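Local coordinates for molybdopterin-guanine dinucleotide biosynthesis protein A (MobA) (Archaeoglobus fulgidus, PDB 3NGW) that probably transfers a guanine nucleotide from GTP to molybdopterin in molybdenum cofactor biosynthesis, at residues D184-R187 / A188-C192. Numbering follows the deposited sequence.
Sequences DLKR and AEEIC. With CA (calcium ion), chain C.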
loop_
_atom_site.group_PDB
_atom_site.type_symbol
_atom_site.label_atom_id
_atom_site.label_comp_id
_atom_site.label_asym_id
_atom_site.label_seq_id
_atom_site.Cartn_x
_atom_site.Cartn_y
_atom_site.Cartn_z
ATOM N N ASP A 184 -10.353 15.477 1.927
ATOM C CA ASP A 184 -9.407 14.864 1.009
ATOM C C ASP A 184 -9.992 14.729 -0.391
ATOM O O ASP A 184 -9.303 15.008 -1.362
ATOM C CB ASP A 184 -8.983 13.481 1.495
ATOM C CG ASP A 184 -8.191 13.532 2.785
ATOM O OD1 ASP A 184 -7.503 14.545 3.004
ATOM O OD2 ASP A 184 -8.245 12.566 3.576
ATOM N N LEU A 185 -11.240 14.271 -0.504
ATOM C CA LEU A 185 -11.874 14.135 -1.821
ATOM C C LEU A 185 -11.874 15.480 -2.527
ATOM O O LEU A 185 -11.621 15.558 -3.725
ATOM C CB LEU A 185 -13.321 13.628 -1.704
ATOM C CG LEU A 185 -13.530 12.117 -1.548
ATOM C CD1 LEU A 185 -12.707 11.643 -0.384
ATOM C CD2 LEU A 185 -15.001 11.786 -1.334
ATOM N N LYS A 186 -12.152 16.540 -1.775
ATOM C CA LYS A 186 -12.181 17.878 -2.340
ATOM C C LYS A 186 -10.814 18.230 -2.887
ATOM O O LYS A 186 -10.709 18.734 -3.999
ATOM C CB LYS A 186 -12.587 18.894 -1.276
ATOM C CG LYS A 186 -12.836 20.303 -1.793
ATOM C CD LYS A 186 -13.362 21.195 -0.662
ATOM C CE LYS A 186 -13.711 22.603 -1.123
ATOM N NZ LYS A 186 -12.518 23.371 -1.544
ATOM N N ARG A 187 -9.764 17.965 -2.113
ATOM C CA ARG A 187 -8.411 18.276 -2.574
ATOM C C ARG A 187 -7.990 17.316 -3.682
ATOM O O ARG A 187 -7.465 17.741 -4.713
ATOM C CB ARG A 187 -7.400 18.205 -1.423
ATOM C CG ARG A 187 -6.363 19.327 -1.476
ATOM C CD ARG A 187 -4.917 18.835 -1.443
ATOM N NE ARG A 187 -4.521 18.285 -0.147
ATOM C CZ ARG A 187 -3.272 17.940 0.169
ATOM N NH1 ARG A 187 -2.999 17.439 1.370
ATOM N NH2 ARG A 187 -2.290 18.103 -0.711
ATOM N N ALA A 188 -8.221 16.024 -3.460
ATOM C CA ALA A 188 -7.880 14.995 -4.436
ATOM C C ALA A 188 -8.406 15.393 -5.805
ATOM O O ALA A 188 -7.712 15.252 -6.808
ATOM C CB ALA A 188 -8.468 13.660 -4.021
ATOM N N GLU A 189 -9.635 15.896 -5.838
ATOM C CA GLU A 189 -10.249 16.334 -7.082
ATOM C C GLU A 189 -9.444 17.449 -7.727
ATOM O O GLU A 189 -9.176 17.395 -8.919
ATOM C CB GLU A 189 -11.673 16.832 -6.840
ATOM C CG GLU A 189 -12.762 15.811 -7.107
ATOM C CD GLU A 189 -12.762 15.310 -8.544
ATOM O OE1 GLU A 189 -12.686 16.138 -9.478
ATOM O OE2 GLU A 189 -12.857 14.083 -8.740
ATOM N N GLU A 190 -9.058 18.455 -6.947
ATOM C CA GLU A 190 -8.292 19.577 -7.490
ATOM C C GLU A 190 -6.968 19.098 -8.075
ATOM O O GLU A 190 -6.527 19.583 -9.112
ATOM C CB GLU A 190 -8.005 20.618 -6.400
ATOM C CG GLU A 190 -9.177 20.938 -5.475
ATOM C CD GLU A 190 -8.835 21.996 -4.415
ATOM O OE1 GLU A 190 -7.691 21.991 -3.894
ATOM O OE2 GLU A 190 -9.724 22.822 -4.089
ATOM N N ILE A 191 -6.339 18.147 -7.397
ATOM C CA ILE A 191 -5.062 17.602 -7.837
ATOM C C ILE A 191 -5.193 16.851 -9.161
ATOM O O ILE A 191 -4.452 17.131 -10.104
ATOM C CB ILE A 191 -4.466 16.655 -6.762
ATOM C CG1 ILE A 191 -4.119 17.464 -5.509
ATOM C CG2 ILE A 191 -3.233 15.950 -7.295
ATOM C CD1 ILE A 191 -3.649 16.627 -4.348
ATOM N N CYS A 192 -6.126 15.904 -9.239
ATOM C CA CYS A 192 -6.307 15.146 -10.472
ATOM C C CYS A 192 -6.814 16.047 -11.594
ATOM O O CYS A 192 -6.728 15.685 -12.764
ATOM C CB CYS A 192 -7.274 13.970 -10.267
ATOM S SG CYS A 192 -9.029 14.417 -10.067
HETATM CA CA CA C . -6.067 13.681 5.060
#
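Lys186 and Glu190 lie one turn apart on helix 182-194 and pair their charges. Lys186 NZ is 3.8 Å from Glu190 OE2, a long salt bridge. The lysine chain is straight up to its last bend (chi4 -67°), which turns NZ toward the glutamate. Glu190 runs extended beyond CG. Its CG touches Lys186 O, and its other oxygen, OE1, faces the CG methylene of Arg187.

Backbone i to i+4 bonds of uneven length link the two turns. Ala188 N bonds to Asp184 O at 2.6 Å. Glu189 N donates to Leu185 O at 2.9 Å. Ile191 N donates to Arg187 O, also at 2.9 Å. Glu190 N reaches Lys186 O only weakly, at 3.4 Å.

The apolar contact is small. Arg187 crosses Ile191 at a slant, with Arg187 CD 3.9 Å from Ile191 CD1. The methyl CD1 also approaches the guanidinium obliquely. Phe177 touches Arg187 and Ile174 touches Ile191.

At the start of the helix, both carboxylate oxygens of Asp184 bind a calcium ion, OD1 at 2.6 Å. OD2 also accepts hydrogen bonds from the backbone N atoms of Asn180 and Thr181.

Farther along, Glu189 OE2 accepts a hydrogen bond from Cys24 N, and Cys192 forms a disulfide with Cys24. This C-terminal helix of the MobA-like (GT-A clan) fold thus joins the 22-23/26-27 hairpin at Cys24; Leu23 packs on Ala188, Glu189 and Cys192. The charge pair on the exposed side is long and probably contributes little; the backbone bonds hold the turns together, while calcium probably offsets the negative charge of Asp184.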